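Local atomic coordinates of 3-deoxy-manno-octulosonate cytidylyltransferase (Escherichia coli, PDB entry 1GQC), a protein that activates the sugar KDO by transferring CMP to it from CTP and releasing diphosphate, probably for lipopolysaccharide synthesis. Residues Ile7-Gly12 with Val46-Asp51; Met68-His73 with Leu80-His85; Gly76-Val81 with Gln184-Leu189. All coordinates share one frame; numbering follows the deposited sequence.

Contact 1. Residues Ile7-Gly12 with Val46-Asp51; sequences IPARYG and VWVATD. With CMK (cytidine 5'-monophosphate 3-deoxy-beta-D-gulo-oct-2-ulo-pyranosonic acid), chain D.
Ile7, Pro8 and Ala9 lie beside Val48, Ala49 and Thr50 in parallel register, the closely packed part of the contact. Ile7 N donates to Trp47 O at 2.7 Å. Ile7 O accepts from Ala49 N, and Ala9 N reaches Ala49 O at 2.6 Å. Thr50 continues the ladder with its side chain: its hydroxyl stands anti to the backbone N (chi1 -167°), and OG1 donates to Ala9 O at 2.6 Å. The same OG1 bonds to the backbone N of Asp52. Ile7 and Val48 point to one face of the sheet, where helix 29-38 covers them. Here Val48 CG1 meets Ala9 CB at 4.0 Å. Pro8 and Ala49 point to the other face, under helix 76-84. Pro8 O takes a weak hydrogen bond from O3' of the bound CMP-sugar.

The partly exposed end is looser. Arg10 NH1 and Asp51 OD2 are 3.1 Å apart, but the guanidinium and carboxylate planes stand 80° to each other. No N-H points at the oxygen, so charge alone holds the pair. Arg10 NE approaches N4C of the cytosine at 3.5 Å. Strands 3-8 and 45-50 with helix 29-38 form a beta-alpha-beta crossover, whose strand ends border the nucleotide site.

Contact 2. Residues Met68-His73 with Leu80-His85; sequences MTRNDH and LVEVMH. With CMK (cytidine 5'-monophosphate 3-deoxy-beta-D-gulo-oct-2-ulo-pyranosonic acid), chain D.
Glu82 reaches to Arg70 and His73 and ends with one carboxylate oxygen held from two directions. Its CG is anti to the backbone N (chi1 -166°) and the chain runs extended, which carries the carboxylate out to the 68-73 loop. OE1 accepts Arg70 N on its syn lone pair at 2.9 Å. On its anti lone pair OE1 accepts His73 NE2 at 2.6 Å. This oxygen lies in the imidazole plane, with ring and carboxylate nearly coplanar, 28° apart. The two bonds fix the carboxylate's rotation.

The Arg70 side chain bends at chi3 and lays its guanidinium flat over one face of the carboxylate, the planes 14° apart. Arg70 NH1 and Glu82 OE2, 3.8 Å apart, form a long salt bridge of charges only. Thr69 CG2 lies over the opposite face, 3.6 Å from Glu82 CD, so methyl and guanidinium sandwich the carboxylate. Thr69 CG2 also meets Val83 CG2 at 4.1 Å; Thr69 OG1 turns to Thr50 O and Arg79 NH1. His73 O accepts N4C of the bound cytosine at 2.8 Å. The contact ties the loop after strand 65-68 to helix 76-84, with Thr69 joining the end of strand 45-50 and Leu80 and Val83 facing strand 3-8.

Contact 3. Residues Gly76-Val81 with Gln184-Leu189; sequences GTDRLV and QNYSQL. With CMK (cytidine 5'-monophosphate 3-deoxy-beta-D-gulo-oct-2-ulo-pyranosonic acid), chain D.
Asp78 OD1 is gripped by Ser187 OG and by the guanidinium of Arg204. Ser187 OG donates to it at 3.0 Å, meeting the oxygen on its anti side, 16° out of the carboxylate plane. Arg204 NH1 adds a salt bridge to OD1 and also bonds to Tyr186 O, while Ser75 OG holds the other oxygen, OD2. A water bridges the same junction, donating to Asp78 O at 2.7 Å and to Ser187 OG at 3.0 Å.

Beside this polar patch is an apolar one. The Tyr186 ring, its CG anti to the backbone N (chi1 174°), extends to helix 76-84. Thr77 CG2 sits over one ring face in a CH-pi contact, 3.4 Å from the centroid and 16° off the normal. Thr77 OG1 is turned to Tyr178 and Glu201. Val81 CG2 meets Tyr186 CB at 4.0 Å, one helical turn further on. An alanine in place of Tyr186 would keep its CB near Val81 but is likely to leave Thr77 CG2 without the ring face it rests on, opening a gap between helix and loop.

Arg79 leaves the helix on a side away from the loop, and its guanidinium meets the cytosine edge-on, O2C lying near its plane. Its NE donates to O2C at 2.7 Å, and its NH2 to N3C at 3.0 Å. Gly76 CA lies 3.7 Å from O4' of the ribose. The helix therefore meets two chemistries. One side is fixed to the loop by a buried carboxylate whose negative charge is probably balanced by Arg204. The other donates to O2C and N3C; an unprotonated N3 is what cytosine offers and uracil does not, so the NH2 bond is consistent with selection for cytosine.

How the contacts relate
The three contacts follow one another in the chain order of their first segments. Contact 1 closes before the other two open, and contact 3 brings in a loop over a hundred residues later. Contacts 2 and 3 share helix 76-84 and its residues Leu80 and Val81; their centres are about 8 Å apart. Contact 1 lies in the sheet against which that helix packs, its centre about 9 Å from contact 2 and 15 Å from contact 3. Pro8 packs on Leu80, and Thr50 O bonds to Thr69 N. All three touch the bound CMP-sugar. Strands and helix border the cytidine; the 184-189 loop backs the helix and does not itself touch the ligand.

Contact 1. Residues Ile7-Gly12 with Val46-Asp51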
# COMPACT_ATOMS: atom_id res chain seq x y z
N ILE A 7 12.04 -3.60 25.04
CA ILE A 7 12.35 -4.77 24.24
C ILE A 7 11.45 -5.98 24.58
O ILE A 7 11.66 -6.67 25.58
CB ILE A 7 13.80 -5.20 24.45
CG1 ILE A 7 14.73 -3.99 24.22
CG2 ILE A 7 14.11 -6.42 23.57
CD1 ILE A 7 16.12 -4.15 24.78
N PRO A 8 10.45 -6.24 23.73
CA PRO A 8 9.52 -7.37 23.93
C PRO A 8 10.29 -8.69 23.87
O PRO A 8 11.06 -8.93 22.95
CB PRO A 8 8.57 -7.26 22.73
CG PRO A 8 8.59 -5.82 22.38
CD PRO A 8 10.06 -5.44 22.56
N ALA A 9 10.06 -9.58 24.82
CA ALA A 9 10.78 -10.84 24.78
C ALA A 9 9.92 -12.03 25.20
O ALA A 9 10.06 -12.54 26.32
CB ALA A 9 12.01 -10.75 25.66
N ARG A 10 9.04 -12.45 24.30
CA ARG A 10 8.18 -13.61 24.54
C ARG A 10 9.15 -14.80 24.61
O ARG A 10 10.15 -14.80 23.91
CB ARG A 10 7.21 -13.79 23.37
CG ARG A 10 5.88 -14.42 23.70
CD ARG A 10 5.20 -14.89 22.42
NE ARG A 10 3.75 -14.99 22.53
CZ ARG A 10 3.09 -15.63 23.50
NH1 ARG A 10 3.75 -16.25 24.47
NH2 ARG A 10 1.76 -15.65 23.49
N TYR A 11 8.86 -15.79 25.44
CA TYR A 11 9.74 -16.97 25.56
C TYR A 11 9.55 -17.97 24.40
O TYR A 11 10.49 -18.24 23.63
CB TYR A 11 9.48 -17.70 26.87
CG TYR A 11 10.40 -18.87 27.10
CD1 TYR A 11 11.64 -18.70 27.73
CD2 TYR A 11 10.07 -20.15 26.65
CE1 TYR A 11 12.52 -19.76 27.90
CE2 TYR A 11 10.95 -21.23 26.82
CZ TYR A 11 12.17 -21.03 27.44
OH TYR A 11 13.06 -22.06 27.60
N GLY A 12 8.34 -18.51 24.31
CA GLY A 12 8.01 -19.49 23.29
C GLY A 12 8.45 -19.17 21.87
O GLY A 12 8.55 -18.00 21.49
N VAL A 46 15.82 1.99 29.55
CA VAL A 46 15.77 0.81 28.72
C VAL A 46 15.14 -0.33 29.49
O VAL A 46 15.68 -0.75 30.52
CB VAL A 46 17.16 0.35 28.31
CG1 VAL A 46 17.06 -0.99 27.59
CG2 VAL A 46 17.82 1.41 27.41
N TRP A 47 14.02 -0.84 28.99
CA TRP A 47 13.31 -1.96 29.60
C TRP A 47 13.18 -3.18 28.67
O TRP A 47 13.24 -3.05 27.45
CB TRP A 47 11.90 -1.55 29.99
CG TRP A 47 11.82 -0.60 31.14
CD1 TRP A 47 11.99 0.75 31.10
CD2 TRP A 47 11.56 -0.94 32.50
NE1 TRP A 47 11.84 1.28 32.35
CE2 TRP A 47 11.57 0.27 33.23
CE3 TRP A 47 11.31 -2.14 33.17
CZ2 TRP A 47 11.35 0.31 34.62
CZ3 TRP A 47 11.08 -2.10 34.56
CH2 TRP A 47 11.11 -0.88 35.26
N VAL A 48 12.99 -4.36 29.26
CA VAL A 48 12.76 -5.60 28.50
C VAL A 48 11.36 -6.09 28.92
O VAL A 48 11.09 -6.26 30.12
CB VAL A 48 13.80 -6.68 28.87
CG1 VAL A 48 13.53 -7.94 28.08
CG2 VAL A 48 15.19 -6.20 28.59
N ALA A 49 10.46 -6.31 27.97
CA ALA A 49 9.09 -6.74 28.31
C ALA A 49 8.80 -8.21 28.04
O ALA A 49 8.80 -8.63 26.91
CB ALA A 49 8.07 -5.88 27.56
N THR A 50 8.54 -8.98 29.08
CA THR A 50 8.24 -10.40 28.89
C THR A 50 7.01 -10.93 29.65
O THR A 50 6.42 -10.26 30.50
CB THR A 50 9.48 -11.28 29.25
OG1 THR A 50 9.30 -12.61 28.76
CG2 THR A 50 9.70 -11.30 30.75
N ASP A 51 6.64 -12.16 29.32
CA ASP A 51 5.49 -12.82 29.92
C ASP A 51 5.97 -14.09 30.57
O ASP A 51 5.17 -14.87 31.08
CB ASP A 51 4.45 -13.14 28.84
CG ASP A 51 5.00 -14.02 27.72
OD1 ASP A 51 6.16 -13.83 27.30
OD2 ASP A 51 4.27 -14.91 27.26
N1C CMK D . 6.05 -10.74 20.37
C2C CMK D . 5.38 -10.52 21.54
N3C CMK D . 4.04 -11.07 21.71
C4C CMK D . 3.45 -11.78 20.80
C5C CMK D . 4.20 -12.00 19.53
C6C CMK D . 5.44 -11.49 19.37
O2C CMK D . 5.84 -9.88 22.46
N4C CMK D . 2.24 -12.27 20.95
C1' CMK D . 7.40 -10.18 20.18
C2' CMK D . 8.47 -11.19 19.70
O2' CMK D . 8.95 -11.97 20.81
C3' CMK D . 9.54 -10.29 19.05
C4' CMK D . 8.72 -9.06 18.60
O4' CMK D . 7.43 -9.17 19.18
O3' CMK D . 10.53 -9.86 20.01
C5' CMK D . 8.53 -8.91 17.08
O5' CMK D . 8.08 -10.10 16.46
PA CMK D . 8.56 -10.90 15.17
O1A CMK D . 9.92 -11.52 15.32
O2A CMK D . 7.57 -11.98 14.88
O6 CMK D . 8.20 -8.23 12.33
C2 CMK D . 7.65 -9.41 12.99
O2 CMK D . 8.61 -9.91 13.92
C3 CMK D . 6.30 -9.06 13.70
C4 CMK D . 5.32 -8.45 12.67
O4 CMK D . 4.08 -8.14 13.33
C5 CMK D . 5.98 -7.16 12.05
C6 CMK D . 7.32 -7.60 11.35
C7 CMK D . 8.05 -6.39 10.71
C1 CMK D . 7.56 -10.60 11.99
O1X CMK D . 8.69 -10.98 11.44
O1Y CMK D . 6.52 -11.18 11.73
O5 CMK D . 6.27 -6.18 13.07
C8 CMK D . 9.57 -6.68 10.48
O8 CMK D . 9.72 -7.95 9.84
O7 CMK D . 7.42 -6.11 9.44

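Contact 2. Residues Met68-His73 with Leu80-His85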
# COMPACT_ATOMS: atom_id res chain seq x y z
N MET A 68 6.97 -7.61 33.82
CA MET A 68 6.14 -8.74 33.45
C MET A 68 4.86 -8.22 32.81
O MET A 68 4.27 -7.23 33.27
CB MET A 68 5.82 -9.60 34.66
CG MET A 68 6.96 -10.54 35.07
SD MET A 68 7.37 -11.88 33.87
CE MET A 68 5.91 -12.98 34.02
N THR A 69 4.45 -8.86 31.73
CA THR A 69 3.26 -8.44 31.02
C THR A 69 2.36 -9.64 30.78
O THR A 69 2.80 -10.78 30.93
CB THR A 69 3.64 -7.78 29.67
OG1 THR A 69 4.63 -8.58 29.01
CG2 THR A 69 4.21 -6.38 29.91
N ARG A 70 1.10 -9.38 30.44
CA ARG A 70 0.15 -10.46 30.20
C ARG A 70 0.64 -11.40 29.10
O ARG A 70 1.44 -10.99 28.26
CB ARG A 70 -1.22 -9.88 29.83
CG ARG A 70 -1.92 -9.16 30.98
CD ARG A 70 -3.30 -8.68 30.58
NE ARG A 70 -3.26 -7.48 29.74
CZ ARG A 70 -3.05 -6.25 30.20
NH1 ARG A 70 -2.86 -6.04 31.50
NH2 ARG A 70 -3.01 -5.22 29.35
N ASN A 71 0.19 -12.65 29.11
CA ASN A 71 0.60 -13.63 28.10
C ASN A 71 -0.36 -13.67 26.91
O ASN A 71 -0.03 -14.22 25.86
CB ASN A 71 0.72 -15.03 28.70
CG ASN A 71 -0.56 -15.49 29.37
OD1 ASN A 71 -0.63 -16.60 29.88
ND2 ASN A 71 -1.58 -14.64 29.37
N ASP A 72 -1.54 -13.08 27.08
CA ASP A 72 -2.56 -13.04 26.04
C ASP A 72 -2.33 -11.92 25.03
O ASP A 72 -3.20 -11.64 24.22
CB ASP A 72 -3.95 -12.84 26.66
CG ASP A 72 -4.01 -11.61 27.55
OD1 ASP A 72 -3.72 -10.50 27.06
OD2 ASP A 72 -4.35 -11.75 28.74
N HIS A 73 -1.17 -11.27 25.07
CA HIS A 73 -0.90 -10.21 24.10
C HIS A 73 -0.70 -10.80 22.68
O HIS A 73 -0.01 -11.81 22.51
CB HIS A 73 0.34 -9.41 24.51
CG HIS A 73 0.07 -8.34 25.53
ND1 HIS A 73 -0.74 -7.26 25.28
CD2 HIS A 73 0.53 -8.18 26.80
CE1 HIS A 73 -0.77 -6.48 26.35
NE2 HIS A 73 -0.01 -7.01 27.28
N LEU A 80 3.78 -3.49 24.38
CA LEU A 80 4.34 -2.20 24.78
C LEU A 80 3.28 -1.25 25.36
O LEU A 80 3.59 -0.37 26.16
CB LEU A 80 5.02 -1.52 23.59
CG LEU A 80 6.56 -1.53 23.56
CD1 LEU A 80 7.07 -2.94 23.44
CD2 LEU A 80 7.04 -0.67 22.42
N VAL A 81 2.03 -1.44 24.95
CA VAL A 81 0.96 -0.59 25.43
C VAL A 81 0.86 -0.78 26.94
O VAL A 81 0.73 0.19 27.69
CB VAL A 81 -0.38 -0.96 24.72
CG1 VAL A 81 -1.55 -0.35 25.44
CG2 VAL A 81 -0.35 -0.45 23.27
N GLU A 82 0.94 -2.04 27.38
CA GLU A 82 0.84 -2.37 28.80
C GLU A 82 1.96 -1.68 29.56
O GLU A 82 1.74 -1.15 30.65
CB GLU A 82 0.93 -3.89 29.02
CG GLU A 82 0.50 -4.33 30.43
CD GLU A 82 0.71 -5.83 30.71
OE1 GLU A 82 0.63 -6.65 29.77
OE2 GLU A 82 0.94 -6.17 31.90
N VAL A 83 3.15 -1.68 28.98
CA VAL A 83 4.32 -1.05 29.59
C VAL A 83 4.14 0.45 29.66
O VAL A 83 4.54 1.10 30.62
CB VAL A 83 5.58 -1.33 28.77
CG1 VAL A 83 6.74 -0.55 29.34
CG2 VAL A 83 5.87 -2.83 28.73
N MET A 84 3.52 0.99 28.62
CA MET A 84 3.31 2.42 28.53
C MET A 84 2.58 3.01 29.75
O MET A 84 2.96 4.07 30.27
CB MET A 84 2.58 2.72 27.22
CG MET A 84 2.18 4.17 26.99
SD MET A 84 0.47 4.42 27.45
CE MET A 84 -0.29 3.05 26.63
N HIS A 85 1.56 2.30 30.23
CA HIS A 85 0.78 2.77 31.38
C HIS A 85 1.63 2.95 32.65
O HIS A 85 1.29 3.76 33.52
CB HIS A 85 -0.40 1.82 31.66
CG HIS A 85 -1.47 1.87 30.62
ND1 HIS A 85 -1.57 0.93 29.61
CD2 HIS A 85 -2.43 2.80 30.36
CE1 HIS A 85 -2.54 1.28 28.78
NE2 HIS A 85 -3.07 2.41 29.21
N1C CMK D . 6.05 -10.74 20.37
C2C CMK D . 5.38 -10.52 21.54
N3C CMK D . 4.04 -11.07 21.71
C4C CMK D . 3.45 -11.78 20.80
C5C CMK D . 4.20 -12.00 19.53
C6C CMK D . 5.44 -11.49 19.37
O2C CMK D . 5.84 -9.88 22.46
N4C CMK D . 2.24 -12.27 20.95
C1' CMK D . 7.40 -10.18 20.18
C2' CMK D . 8.47 -11.19 19.70
O2' CMK D . 8.95 -11.97 20.81
C3' CMK D . 9.54 -10.29 19.05
C4' CMK D . 8.72 -9.06 18.60
O4' CMK D . 7.43 -9.17 19.18
O3' CMK D . 10.53 -9.86 20.01
C5' CMK D . 8.53 -8.91 17.08
O5' CMK D . 8.08 -10.10 16.46
PA CMK D . 8.56 -10.90 15.17
O1A CMK D . 9.92 -11.52 15.32
O2A CMK D . 7.57 -11.98 14.88
O6 CMK D . 8.20 -8.23 12.33
C2 CMK D . 7.65 -9.41 12.99
O2 CMK D . 8.61 -9.91 13.92
C3 CMK D . 6.30 -9.06 13.70
C4 CMK D . 5.32 -8.45 12.67
O4 CMK D . 4.08 -8.14 13.33
C5 CMK D . 5.98 -7.16 12.05
C6 CMK D . 7.32 -7.60 11.35
C7 CMK D . 8.05 -6.39 10.71
C1 CMK D . 7.56 -10.60 11.99
O1X CMK D . 8.69 -10.98 11.44
O1Y CMK D . 6.52 -11.18 11.73
O5 CMK D . 6.27 -6.18 13.07
C8 CMK D . 9.57 -6.68 10.48
O8 CMK D . 9.72 -7.95 9.84
O7 CMK D . 7.42 -6.11 9.44

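Contact 3. Residues Gly76-Val81 with Gln184-Leu189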
# COMPACT_ATOMS: atom_id res chain seq x y z
N GLY A 76 4.01 -7.53 19.79
CA GLY A 76 4.97 -6.80 20.58
C GLY A 76 4.42 -5.42 20.87
O GLY A 76 4.51 -4.96 22.00
N THR A 77 3.85 -4.77 19.87
CA THR A 77 3.28 -3.44 20.06
C THR A 77 2.15 -3.43 21.09
O THR A 77 2.01 -2.46 21.85
CB THR A 77 2.75 -2.87 18.76
OG1 THR A 77 3.82 -2.83 17.80
CG2 THR A 77 2.20 -1.49 18.97
N ASP A 78 1.34 -4.49 21.10
CA ASP A 78 0.26 -4.58 22.09
C ASP A 78 0.93 -4.68 23.46
O ASP A 78 0.51 -4.03 24.42
CB ASP A 78 -0.64 -5.81 21.84
CG ASP A 78 -1.58 -5.65 20.64
OD1 ASP A 78 -2.36 -4.66 20.63
OD2 ASP A 78 -1.54 -6.51 19.72
N ARG A 79 2.00 -5.48 23.54
CA ARG A 79 2.71 -5.66 24.80
C ARG A 79 3.30 -4.34 25.30
O ARG A 79 3.31 -4.09 26.50
CB ARG A 79 3.83 -6.70 24.64
CG ARG A 79 4.53 -7.09 25.97
CD ARG A 79 5.65 -8.15 25.78
NE ARG A 79 5.19 -9.33 25.04
CZ ARG A 79 4.23 -10.14 25.46
NH1 ARG A 79 3.63 -9.92 26.63
NH2 ARG A 79 3.85 -11.16 24.71
N LEU A 80 3.78 -3.49 24.38
CA LEU A 80 4.34 -2.20 24.78
C LEU A 80 3.28 -1.25 25.36
O LEU A 80 3.59 -0.37 26.16
CB LEU A 80 5.02 -1.52 23.59
CG LEU A 80 6.56 -1.53 23.56
CD1 LEU A 80 7.07 -2.94 23.44
CD2 LEU A 80 7.04 -0.67 22.42
N VAL A 81 2.03 -1.44 24.95
CA VAL A 81 0.96 -0.59 25.43
C VAL A 81 0.86 -0.78 26.94
O VAL A 81 0.73 0.19 27.69
CB VAL A 81 -0.38 -0.96 24.72
CG1 VAL A 81 -1.55 -0.35 25.44
CG2 VAL A 81 -0.35 -0.45 23.27
N GLN A 184 -1.41 4.62 23.31
CA GLN A 184 -2.56 4.79 24.20
C GLN A 184 -3.83 4.24 23.59
O GLN A 184 -4.76 3.90 24.31
CB GLN A 184 -2.75 6.26 24.59
CG GLN A 184 -1.75 6.74 25.61
CD GLN A 184 -1.99 8.18 26.03
OE1 GLN A 184 -2.17 9.06 25.20
NE2 GLN A 184 -1.99 8.43 27.34
N ASN A 185 -3.89 4.17 22.27
CA ASN A 185 -5.08 3.61 21.66
C ASN A 185 -4.79 2.66 20.52
O ASN A 185 -5.54 2.58 19.56
CB ASN A 185 -6.05 4.72 21.23
CG ASN A 185 -5.37 5.81 20.47
OD1 ASN A 185 -5.83 6.95 20.48
ND2 ASN A 185 -4.27 5.48 19.80
N TYR A 186 -3.70 1.92 20.65
CA TYR A 186 -3.32 0.98 19.62
C TYR A 186 -4.14 -0.29 19.77
O TYR A 186 -4.49 -0.96 18.79
CB TYR A 186 -1.85 0.63 19.72
CG TYR A 186 -1.45 -0.46 18.76
CD1 TYR A 186 -1.27 -0.18 17.41
CD2 TYR A 186 -1.23 -1.76 19.21
CE1 TYR A 186 -0.86 -1.18 16.53
CE2 TYR A 186 -0.83 -2.75 18.34
CZ TYR A 186 -0.64 -2.46 16.99
OH TYR A 186 -0.20 -3.43 16.12
N SER A 187 -4.42 -0.63 21.02
CA SER A 187 -5.21 -1.82 21.30
C SER A 187 -6.71 -1.56 21.16
O SER A 187 -7.51 -2.48 21.34
CB SER A 187 -4.87 -2.38 22.68
OG SER A 187 -3.53 -2.87 22.70
N GLN A 188 -7.09 -0.32 20.83
CA GLN A 188 -8.50 0.01 20.61
C GLN A 188 -8.73 0.35 19.13
O GLN A 188 -9.73 0.97 18.76
CB GLN A 188 -8.98 1.20 21.47
CG GLN A 188 -8.99 0.94 22.97
CD GLN A 188 -7.57 0.77 23.56
OE1 GLN A 188 -6.77 1.70 23.54
NE2 GLN A 188 -7.28 -0.41 24.09
N LEU A 189 -7.79 -0.03 18.28
CA LEU A 189 -7.96 0.25 16.86
C LEU A 189 -8.75 -0.89 16.23
O LEU A 189 -8.56 -2.05 16.60
CB LEU A 189 -6.60 0.37 16.15
CG LEU A 189 -5.69 1.54 16.49
CD1 LEU A 189 -4.46 1.49 15.56
CD2 LEU A 189 -6.43 2.86 16.33
N1C CMK D . 6.05 -10.74 20.37
C2C CMK D . 5.38 -10.52 21.54
N3C CMK D . 4.04 -11.07 21.71
C4C CMK D . 3.45 -11.78 20.80
C5C CMK D . 4.20 -12.00 19.53
C6C CMK D . 5.44 -11.49 19.37
O2C CMK D . 5.84 -9.88 22.46
N4C CMK D . 2.24 -12.27 20.95
C1' CMK D . 7.40 -10.18 20.18
C2' CMK D . 8.47 -11.19 19.70
O2' CMK D . 8.95 -11.97 20.81
C3' CMK D . 9.54 -10.29 19.05
C4' CMK D . 8.72 -9.06 18.60
O4' CMK D . 7.43 -9.17 19.18
O3' CMK D . 10.53 -9.86 20.01
C5' CMK D . 8.53 -8.91 17.08
O5' CMK D . 8.08 -10.10 16.46
PA CMK D . 8.56 -10.90 15.17
O1A CMK D . 9.92 -11.52 15.32
O2A CMK D . 7.57 -11.98 14.88
O6 CMK D . 8.20 -8.23 12.33
C2 CMK D . 7.65 -9.41 12.99
O2 CMK D . 8.61 -9.91 13.92
C3 CMK D . 6.30 -9.06 13.70
C4 CMK D . 5.32 -8.45 12.67
O4 CMK D . 4.08 -8.14 13.33
C5 CMK D . 5.98 -7.16 12.05
C6 CMK D . 7.32 -7.60 11.35
C7 CMK D . 8.05 -6.39 10.71
C1 CMK D . 7.56 -10.60 11.99
O1X CMK D . 8.69 -10.98 11.44
O1Y CMK D . 6.52 -11.18 11.73
O5 CMK D . 6.27 -6.18 13.07
C8 CMK D . 9.57 -6.68 10.48
O8 CMK D . 9.72 -7.95 9.84
O7 CMK D . 7.42 -6.11 9.44
O HOH W 1 -2.09 -3.96 25.09